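Local structure of titin (Homo sapiens, 3LCY) at residues Q98-F103 with N181-D187; L121-Y127 with H157-M163. The protein serves as a giant scaffold and molecular spring of the muscle sarcomere, here represented by two tandem immunoglobulin domains from its A-band region. All coordinates share one frame; numbering follows the deposited sequence.

Interaction 1: Q98-F103 with N181-D187; sequences QATPQF and NVFGTVD
Asn-181 reaches across to the backbone of 98-103 and donates from ND2 to Ala-99 O at 3.0 Å. The N-H...O angle is 148°. The acceptor lies almost in the amide plane of Asn-181, and the donor is tilted modestly from the carbonyl plane of Ala-99. The other end of the same amide turns back on its own loop. Asn-181 OD1 accepts from Gly-184 N at 3.0 Å, nearly along the C=O axis, which makes an Asx motif. With chi1 at 73°, the carboxamide sits between the backbone N and the carbonyl carbon, and can serve both partners. Pro-101 packs against this amide, its CD 3.0 Å from Asn-181 OD1. The proline CG lies equally near Gly-184 O, so the ring is fitted tightly into the turn.

This is an immunoglobulin I-set arrangement. The long strand 88-103 leaves the first domain and enters the second. There its end runs beside the turn joining strands 173-180 and 185-195, probably the F-G hairpin. Strand 98-103 and residues 185-187 run nearly parallel, their axes 6.0 Å apart at the closest.

Phe-183 projects from the turn toward 98-103. Its CB meets Thr-100 CG2 at 3.5 Å, and the side chains cross at about a right angle. Further out, its ring atom CZ lies 3.7 Å from Gln-98 NE2, in an oblique approach. The amide and ring planes are only 19° apart. Gln-98 OE1 is held by the hydroxyl of Thr-18 in the first domain. Val-182 CG2 sits over the centre of one face of the Phe-183 ring.

Val-186 covers the far end. Its CG1 makes an off-centre CH-pi contact with Phe-103, 4.2 Å from the ring centroid, and also touches Pro-101 CB. Phe-103 and Pro-101 both pack on Leu-179 as well.

Interaction 2: L121-Y127 with H157-M163; sequences LRLHVMY and HYTHLVM
His-124 and His-160 meet rim to rim, ND1 to ND1, at 2.9 Å. The bond is fairly straight, at 160°, and either ring could be the donor. The ring planes are 63° apart and the side chains cross at about a right angle. Both rings have CG anti to the backbone N, which brings them together above the non-hydrogen-bonded pair they form. His-124 also puts CE1 over the centre of one face of Tyr-158, 3.4 Å above the plane. The two rings are oblique to each other. At the His-160 ring, beyond ND1, Arg-122 NE makes a weak bond to His-160 NE2 at 3.2 Å. Val-162 CG2 lies over one face of the Arg-122 guanidinium, offset toward the rim. Met-126 SD lies beside Tyr-158, 5.3 Å from its ring centroid, as a Met-aromatic contact.

These groups are held in register by an antiparallel backbone ladder. Three hydrogen-bonded pairs, Leu-121 with Met-163, Leu-123 with Leu-161 and Val-125 with Thr-159, carry the opposite, inward-facing side chains. There Leu-121 CD2 touches Met-163 CE at 4.0 Å. At the end, a weak bond of 3.4 Å runs from Tyr-127 N to His-157 O. One water donates to both Tyr-127 O and His-157 O.

The second shell fixes the polar ends. Tyr-158 OH bonds Glu-153, Thr-159 OG1 bonds Asn-154 and Trp-137, and Tyr-127 OH bonds Thr-155 O. Strands 121-130 and 158-163 are probably B and E of the I-set sandwich. Strand 150-154 flanks 158-163 in the same sheet, while strands 134-139 and 173-180 of the facing sheet pack on the face of Val-125, Thr-159, Leu-161 and Met-163.

Overall arrangement
Interaction 1 lies where the first immunoglobulin domain runs into the second, and interaction 2 lies within the second. Their centres are about 17 Å apart. Strand 88-103 joins them, because its end pairs antiparallel with strand 121-130. Interaction 1 sets the entering strand beside the hairpin of the facing sheet, and interaction 2 carries the strand's own sheet on, from 121-130 to 158-163. They touch directly where Phe-103 CD1 packs on Val-125 CG1 at 3.6 Å. Gln-102 O also lies 3.8 Å from Tyr-127 CB. Leu-179 of strand 173-180 is touched by Phe-103 and by Tyr-127. Along the chain, interaction 2 is nested inside the loop closed by interaction 1. No ligand site is involved.

Interaction 1: Q98-F103 with N181-D187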
ATOM      1  N   GLN A  98       1.266   9.132  -0.257  1.00 19.82           N
ATOM      2  CA  GLN A  98       2.583   9.734  -0.112  1.00 24.64           C
ATOM      3  C   GLN A  98       3.065   9.577   1.325  1.00 23.42           C
ATOM      4  O   GLN A  98       2.383   9.984   2.266  1.00 26.97           O
ATOM      5  CB  GLN A  98       2.545  11.213  -0.499  1.00 29.86           C
ATOM      6  CG  GLN A  98       2.210  11.467  -1.955  1.00 33.54           C
ATOM      7  CD  GLN A  98       2.060  12.942  -2.266  1.00 35.82           C
ATOM      8  OE1 GLN A  98       1.417  13.318  -3.245  1.00 38.77           O
ATOM      9  NE2 GLN A  98       2.650  13.787  -1.428  1.00 32.96           N
ATOM     10  N   ALA A  99       4.238   8.976   1.491  1.00 23.83           N
ATOM     11  CA  ALA A  99       4.790   8.752   2.819  1.00 25.73           C
ATOM     12  C   ALA A  99       6.297   8.549   2.755  1.00 25.55           C
ATOM     13  O   ALA A  99       6.792   7.748   1.961  1.00 28.16           O
ATOM     14  CB  ALA A  99       4.119   7.557   3.479  1.00 26.18           C
ATOM     15  N   THR A 100       7.024   9.284   3.590  1.00 27.22           N
ATOM     16  CA  THR A 100       8.465   9.121   3.677  1.00 32.57           C
ATOM     17  C   THR A 100       8.759   7.741   4.242  1.00 32.21           C
ATOM     18  O   THR A 100       8.097   7.304   5.181  1.00 35.00           O
ATOM     19  CB  THR A 100       9.098  10.180   4.590  1.00 35.95           C
ATOM     20  OG1 THR A 100       8.704   9.939   5.947  1.00 36.54           O
ATOM     21  CG2 THR A 100       8.650  11.573   4.175  1.00 41.76           C
ATOM     22  N   PRO A 101       9.745   7.043   3.661  1.00 25.85           N
ATOM     23  CA  PRO A 101      10.098   5.695   4.112  1.00 24.27           C
ATOM     24  C   PRO A 101      10.246   5.637   5.628  1.00 26.91           C
ATOM     25  O   PRO A 101      10.896   6.498   6.223  1.00 26.88           O
ATOM     26  CB  PRO A 101      11.441   5.445   3.427  1.00 26.68           C
ATOM     27  CG  PRO A 101      11.366   6.259   2.179  1.00 27.92           C
ATOM     28  CD  PRO A 101      10.597   7.495   2.548  1.00 26.01           C
ATOM     29  N   GLN A 102       9.638   4.627   6.237  1.00 29.17           N
ATOM     30  CA  GLN A 102       9.612   4.496   7.687  1.00 30.04           C
ATOM     31  C   GLN A 102       9.399   3.040   8.072  1.00 33.11           C
ATOM     32  O   GLN A 102       8.480   2.391   7.576  1.00 36.95           O
ATOM     33  CB  GLN A 102       8.480   5.343   8.268  1.00 32.47           C
ATOM     34  CG  GLN A 102       8.128   5.013   9.710  1.00 38.27           C
ATOM     35  CD  GLN A 102       6.776   5.568  10.122  1.00 44.74           C
ATOM     36  OE1 GLN A 102       5.986   6.001   9.281  1.00 45.45           O
ATOM     37  NE2 GLN A 102       6.501   5.553  11.420  1.00 46.92           N
ATOM     38  N   PHE A 103      10.248   2.524   8.953  1.00 26.52           N
ATOM     39  CA  PHE A 103      10.070   1.162   9.435  1.00 25.85           C
ATOM     40  C   PHE A 103       8.790   1.060  10.253  1.00 26.28           C
ATOM     41  O   PHE A 103       8.496   1.921  11.082  1.00 28.44           O
ATOM     42  CB  PHE A 103      11.288   0.689  10.228  1.00 24.49           C
ATOM     43  CG  PHE A 103      12.518   0.506   9.384  1.00 26.35           C
ATOM     44  CD1 PHE A 103      12.585  -0.516   8.450  1.00 23.04           C
ATOM     45  CD2 PHE A 103      13.606   1.352   9.525  1.00 27.93           C
ATOM     46  CE1 PHE A 103      13.711  -0.690   7.669  1.00 26.26           C
ATOM     47  CE2 PHE A 103      14.737   1.182   8.749  1.00 27.09           C
ATOM     48  CZ  PHE A 103      14.789   0.160   7.820  1.00 29.44           C
ATOM     49  N   ASN A 181      12.919   6.643  -1.083  1.00 27.04           N
ATOM     50  CA  ASN A 181      12.003   7.170  -2.086  1.00 21.56           C
ATOM     51  C   ASN A 181      12.249   8.667  -2.288  1.00 26.54           C
ATOM     52  O   ASN A 181      13.167   9.223  -1.705  1.00 27.59           O
ATOM     53  CB  ASN A 181      10.539   6.828  -1.791  1.00 16.87           C
ATOM     54  CG  ASN A 181       9.964   7.618  -0.650  1.00 20.75           C
ATOM     55  OD1 ASN A 181      10.491   8.644  -0.259  1.00 20.83           O
ATOM     56  ND2 ASN A 181       8.858   7.143  -0.118  1.00 14.91           N
ATOM     57  N   VAL A 182      11.450   9.314  -3.121  1.00 29.17           N
ATOM     58  CA  VAL A 182      11.636  10.735  -3.383  1.00 29.08           C
ATOM     59  C   VAL A 182      11.543  11.553  -2.104  1.00 31.49           C
ATOM     60  O   VAL A 182      12.266  12.521  -1.929  1.00 37.22           O
ATOM     61  CB  VAL A 182      10.609  11.262  -4.395  1.00 26.84           C
ATOM     62  CG1 VAL A 182      10.946  10.782  -5.781  1.00 29.77           C
ATOM     63  CG2 VAL A 182       9.224  10.820  -4.014  1.00 24.18           C
ATOM     64  N   PHE A 183      10.637  11.169  -1.222  1.00 32.38           N
ATOM     65  CA  PHE A 183      10.443  11.841   0.058  1.00 32.58           C
ATOM     66  C   PHE A 183      11.609  11.744   1.055  1.00 33.60           C
ATOM     67  O   PHE A 183      11.870  12.684   1.792  1.00 37.95           O
ATOM     68  CB  PHE A 183       9.105  11.444   0.657  1.00 32.71           C
ATOM     69  CG  PHE A 183       7.965  11.697  -0.268  1.00 34.25           C
ATOM     70  CD1 PHE A 183       7.731  12.972  -0.744  1.00 33.87           C
ATOM     71  CD2 PHE A 183       7.155  10.671  -0.697  1.00 34.88           C
ATOM     72  CE1 PHE A 183       6.698  13.219  -1.609  1.00 34.85           C
ATOM     73  CE2 PHE A 183       6.121  10.915  -1.565  1.00 35.43           C
ATOM     74  CZ  PHE A 183       5.893  12.190  -2.022  1.00 34.66           C
ATOM     75  N   GLY A 184      12.289  10.605   1.095  1.00 30.15           N
ATOM     76  CA  GLY A 184      13.409  10.437   2.001  1.00 30.30           C
ATOM     77  C   GLY A 184      13.976   9.033   2.084  1.00 32.35           C
ATOM     78  O   GLY A 184      13.588   8.156   1.329  1.00 30.81           O
ATOM     79  N   THR A 185      14.905   8.826   3.012  1.00 33.51           N
ATOM     80  CA  THR A 185      15.504   7.515   3.215  1.00 33.03           C
ATOM     81  C   THR A 185      15.532   7.161   4.696  1.00 30.87           C
ATOM     82  O   THR A 185      15.464   8.040   5.555  1.00 33.43           O
ATOM     83  CB  THR A 185      16.942   7.463   2.668  1.00 35.43           C
ATOM     84  OG1 THR A 185      17.491   6.155   2.869  1.00 40.54           O
ATOM     85  CG2 THR A 185      17.816   8.484   3.376  1.00 35.59           C
ATOM     86  N   VAL A 186      15.625   5.868   4.984  1.00 26.31           N
ATOM     87  CA  VAL A 186      15.747   5.386   6.354  1.00 24.46           C
ATOM     88  C   VAL A 186      16.460   4.040   6.344  1.00 25.68           C
ATOM     89  O   VAL A 186      16.433   3.323   5.342  1.00 25.96           O
ATOM     90  CB  VAL A 186      14.372   5.237   7.038  1.00 24.40           C
ATOM     91  CG1 VAL A 186      13.635   4.026   6.490  1.00 20.19           C
ATOM     92  CG2 VAL A 186      14.539   5.124   8.549  1.00 24.53           C
ATOM     93  N   ASP A 187      17.115   3.704   7.450  1.00 26.70           N
ATOM     94  CA  ASP A 187      17.827   2.437   7.538  1.00 31.85           C
ATOM     95  C   ASP A 187      17.847   1.898   8.962  1.00 31.31           C
ATOM     96  O   ASP A 187      17.649   2.638   9.926  1.00 32.05           O
ATOM     97  CB  ASP A 187      19.257   2.577   7.006  1.00 35.25           C
ATOM     98  CG  ASP A 187      20.148   3.384   7.927  1.00 44.64           C
ATOM     99  OD1 ASP A 187      20.543   2.855   8.987  1.00 48.93           O
ATOM    100  OD2 ASP A 187      20.466   4.543   7.587  1.00 48.25           O
TER

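Interaction 2: L121-Y127 with H157-M163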
ATOM      1  N   LEU A 121      17.691 -18.640   7.597  1.00 28.98           N
ATOM      2  CA  LEU A 121      17.298 -17.496   8.408  1.00 31.63           C
ATOM      3  C   LEU A 121      16.537 -16.476   7.570  1.00 33.72           C
ATOM      4  O   LEU A 121      17.022 -16.025   6.532  1.00 34.90           O
ATOM      5  CB  LEU A 121      18.521 -16.844   9.053  1.00 31.66           C
ATOM      6  CG  LEU A 121      18.232 -15.604   9.901  1.00 34.76           C
ATOM      7  CD1 LEU A 121      17.213 -15.922  10.986  1.00 39.55           C
ATOM      8  CD2 LEU A 121      19.512 -15.051  10.506  1.00 34.85           C
ATOM      9  N   ARG A 122      15.341 -16.114   8.021  1.00 29.86           N
ATOM     10  CA  ARG A 122      14.518 -15.162   7.289  1.00 29.51           C
ATOM     11  C   ARG A 122      14.306 -13.879   8.083  1.00 29.29           C
ATOM     12  O   ARG A 122      13.801 -13.905   9.205  1.00 28.58           O
ATOM     13  CB  ARG A 122      13.171 -15.790   6.917  1.00 30.27           C
ATOM     14  CG  ARG A 122      13.293 -17.142   6.224  1.00 34.37           C
ATOM     15  CD  ARG A 122      11.934 -17.793   5.997  1.00 34.60           C
ATOM     16  NE  ARG A 122      11.423 -17.574   4.646  1.00 37.55           N
ATOM     17  CZ  ARG A 122      11.699 -18.358   3.608  1.00 38.47           C
ATOM     18  NH1 ARG A 122      11.190 -18.089   2.413  1.00 40.76           N
ATOM     19  NH2 ARG A 122      12.481 -19.416   3.763  1.00 39.79           N
ATOM     20  N   LEU A 123      14.670 -12.750   7.485  1.00 29.50           N
ATOM     21  CA  LEU A 123      14.477 -11.456   8.117  1.00 27.05           C
ATOM     22  C   LEU A 123      13.294 -10.849   7.377  1.00 27.42           C
ATOM     23  O   LEU A 123      13.365 -10.585   6.187  1.00 24.30           O
ATOM     24  CB  LEU A 123      15.723 -10.591   7.981  1.00 29.05           C
ATOM     25  CG  LEU A 123      16.749 -10.693   9.109  1.00 30.70           C
ATOM     26  CD1 LEU A 123      16.786 -12.081   9.686  1.00 31.30           C
ATOM     27  CD2 LEU A 123      18.119 -10.287   8.621  1.00 29.11           C
ATOM     28  N   HIS A 124      12.205 -10.631   8.100  1.00 27.81           N
ATOM     29  CA  HIS A 124      10.972 -10.110   7.521  1.00 28.59           C
ATOM     30  C   HIS A 124      10.659  -8.715   8.054  1.00 29.82           C
ATOM     31  O   HIS A 124      10.068  -8.568   9.122  1.00 32.95           O
ATOM     32  CB  HIS A 124       9.821 -11.071   7.826  1.00 28.40           C
ATOM     33  CG  HIS A 124       8.534 -10.709   7.158  1.00 25.90           C
ATOM     34  ND1 HIS A 124       8.269 -10.995   5.840  1.00 17.18           N
ATOM     35  CD2 HIS A 124       7.424 -10.089   7.637  1.00 23.81           C
ATOM     36  CE1 HIS A 124       7.059 -10.569   5.528  1.00 22.34           C
ATOM     37  NE2 HIS A 124       6.527 -10.014   6.605  1.00 21.93           N
ATOM     38  N   VAL A 125      11.057  -7.693   7.301  1.00 30.97           N
ATOM     39  CA  VAL A 125      10.923  -6.308   7.749  1.00 29.46           C
ATOM     40  C   VAL A 125       9.707  -5.597   7.155  1.00 26.50           C
ATOM     41  O   VAL A 125       9.636  -5.374   5.946  1.00 23.43           O
ATOM     42  CB  VAL A 125      12.185  -5.485   7.419  1.00 30.51           C
ATOM     43  CG1 VAL A 125      12.047  -4.065   7.945  1.00 32.26           C
ATOM     44  CG2 VAL A 125      13.421  -6.149   7.999  1.00 29.12           C
ATOM     45  N   MET A 126       8.771  -5.219   8.012  1.00 27.05           N
ATOM     46  CA  MET A 126       7.610  -4.450   7.599  1.00 26.00           C
ATOM     47  C   MET A 126       7.969  -2.962   7.553  1.00 26.96           C
ATOM     48  O   MET A 126       8.666  -2.447   8.405  1.00 30.20           O
ATOM     49  CB  MET A 126       6.433  -4.699   8.529  1.00 25.17           C
ATOM     50  CG  MET A 126       5.983  -6.135   8.612  1.00 24.46           C
ATOM     51  SD  MET A 126       5.154  -6.768   7.156  1.00 42.78           S
ATOM     52  CE  MET A 126       3.603  -5.916   7.207  1.00 23.31           C
ATOM     53  N   TYR A 127       7.495  -2.270   6.539  1.00 24.49           N
ATOM     54  CA  TYR A 127       7.804  -0.865   6.399  1.00 24.52           C
ATOM     55  C   TYR A 127       6.634  -0.054   5.895  1.00 24.46           C
ATOM     56  O   TYR A 127       5.682  -0.579   5.354  1.00 19.38           O
ATOM     57  CB  TYR A 127       8.965  -0.672   5.434  1.00 23.63           C
ATOM     58  CG  TYR A 127       8.564  -0.836   4.003  1.00 26.07           C
ATOM     59  CD1 TYR A 127       8.106   0.232   3.269  1.00 25.14           C
ATOM     60  CD2 TYR A 127       8.616  -2.068   3.389  1.00 22.98           C
ATOM     61  CE1 TYR A 127       7.722   0.079   1.985  1.00 20.96           C
ATOM     62  CE2 TYR A 127       8.240  -2.218   2.095  1.00 20.34           C
ATOM     63  CZ  TYR A 127       7.797  -1.141   1.403  1.00 20.49           C
ATOM     64  OH  TYR A 127       7.427  -1.270   0.112  1.00 24.09           O
ATOM     65  N   HIS A 157       4.755  -3.980   1.009  1.00 24.47           N
ATOM     66  CA  HIS A 157       4.444  -4.059   2.431  1.00 24.12           C
ATOM     67  C   HIS A 157       5.647  -4.472   3.272  1.00 26.89           C
ATOM     68  O   HIS A 157       5.670  -4.249   4.482  1.00 30.86           O
ATOM     69  CB  HIS A 157       3.276  -5.018   2.679  1.00 26.22           C
ATOM     70  CG  HIS A 157       1.958  -4.493   2.232  1.00 32.56           C
ATOM     71  ND1 HIS A 157       1.452  -3.269   2.640  1.00 35.09           N
ATOM     72  CD2 HIS A 157       1.001  -5.018   1.417  1.00 30.89           C
ATOM     73  CE1 HIS A 157       0.275  -3.066   2.100  1.00 34.64           C
ATOM     74  NE2 HIS A 157      -0.024  -4.122   1.347  1.00 33.31           N
ATOM     75  N   TYR A 158       6.649  -5.073   2.637  1.00 22.82           N
ATOM     76  CA  TYR A 158       7.816  -5.548   3.373  1.00 21.02           C
ATOM     77  C   TYR A 158       9.009  -5.838   2.470  1.00 18.56           C
ATOM     78  O   TYR A 158       8.876  -5.933   1.251  1.00 17.04           O
ATOM     79  CB  TYR A 158       7.466  -6.813   4.166  1.00 23.14           C
ATOM     80  CG  TYR A 158       6.971  -7.951   3.299  1.00 20.99           C
ATOM     81  CD1 TYR A 158       5.622  -8.274   3.247  1.00 18.37           C
ATOM     82  CD2 TYR A 158       7.853  -8.691   2.521  1.00 19.10           C
ATOM     83  CE1 TYR A 158       5.165  -9.307   2.452  1.00 17.30           C
ATOM     84  CE2 TYR A 158       7.406  -9.726   1.722  1.00 20.47           C
ATOM     85  CZ  TYR A 158       6.060 -10.028   1.691  1.00 20.22           C
ATOM     86  OH  TYR A 158       5.599 -11.054   0.899  1.00 20.33           O
ATOM     87  N   THR A 159      10.176  -5.979   3.089  1.00 19.95           N
ATOM     88  CA  THR A 159      11.355  -6.486   2.407  1.00 19.10           C
ATOM     89  C   THR A 159      11.818  -7.754   3.120  1.00 22.47           C
ATOM     90  O   THR A 159      12.104  -7.738   4.319  1.00 20.32           O
ATOM     91  CB  THR A 159      12.483  -5.441   2.365  1.00 18.39           C
ATOM     92  OG1 THR A 159      13.677  -6.044   1.853  1.00 21.65           O
ATOM     93  CG2 THR A 159      12.749  -4.883   3.754  1.00 17.91           C
ATOM     94  N   HIS A 160      11.868  -8.856   2.380  1.00 25.81           N
ATOM     95  CA  HIS A 160      12.099 -10.165   2.980  1.00 27.16           C
ATOM     96  C   HIS A 160      13.421 -10.779   2.531  1.00 27.24           C
ATOM     97  O   HIS A 160      13.594 -11.110   1.360  1.00 26.46           O
ATOM     98  CB  HIS A 160      10.940 -11.107   2.643  1.00 28.90           C
ATOM     99  CG  HIS A 160      10.973 -12.402   3.392  1.00 33.40           C
ATOM    100  ND1 HIS A 160      10.307 -12.593   4.578  1.00 35.93           N
ATOM    101  CD2 HIS A 160      11.599 -13.577   3.117  1.00 36.54           C
ATOM    102  CE1 HIS A 160      10.514 -13.828   5.009  1.00 36.65           C
ATOM    103  NE2 HIS A 160      11.296 -14.440   4.138  1.00 37.22           N
ATOM    104  N   LEU A 161      14.348 -10.930   3.471  1.00 24.27           N
ATOM    105  CA  LEU A 161      15.643 -11.537   3.185  1.00 21.30           C
ATOM    106  C   LEU A 161      15.716 -12.956   3.737  1.00 25.65           C
ATOM    107  O   LEU A 161      15.542 -13.174   4.936  1.00 27.72           O
ATOM    108  CB  LEU A 161      16.779 -10.696   3.774  1.00 23.42           C
ATOM    109  CG  LEU A 161      18.178 -11.320   3.732  1.00 24.48           C
ATOM    110  CD1 LEU A 161      18.643 -11.504   2.296  1.00 26.11           C
ATOM    111  CD2 LEU A 161      19.175 -10.476   4.508  1.00 22.72           C
ATOM    112  N   VAL A 162      16.029 -13.893   2.876  1.00 22.11           N
ATOM    113  CA  VAL A 162      16.238 -15.264   3.270  1.00 24.20           C
ATOM    114  C   VAL A 162      17.668 -15.802   3.031  1.00 26.89           C
ATOM    115  O   VAL A 162      18.202 -15.748   1.982  1.00 30.89           O
ATOM    116  CB  VAL A 162      15.121 -16.177   2.703  1.00 25.17           C
ATOM    117  CG1 VAL A 162      14.813 -15.867   1.362  1.00 24.24           C
ATOM    118  CG2 VAL A 162      15.476 -17.546   2.769  1.00 28.54           C
ATOM    119  N   MET A 163      18.277 -16.323   4.058  1.00 23.09           N
ATOM    120  CA  MET A 163      19.610 -16.811   3.943  1.00 24.13           C
ATOM    121  C   MET A 163      19.647 -18.290   4.168  1.00 26.65           C
ATOM    122  O   MET A 163      19.242 -18.775   5.163  1.00 26.67           O
ATOM    123  CB  MET A 163      20.519 -16.052   4.884  1.00 26.76           C
ATOM    124  CG  MET A 163      20.850 -14.683   4.372  1.00 29.81           C
ATOM    125  SD  MET A 163      21.628 -13.522   5.442  1.00 42.82           S
ATOM    126  CE  MET A 163      21.023 -13.993   6.988  1.00 33.29           C
TER
HETATM  127  O   HOH W   1       3.947  -2.848   6.265  1.00 29.60           O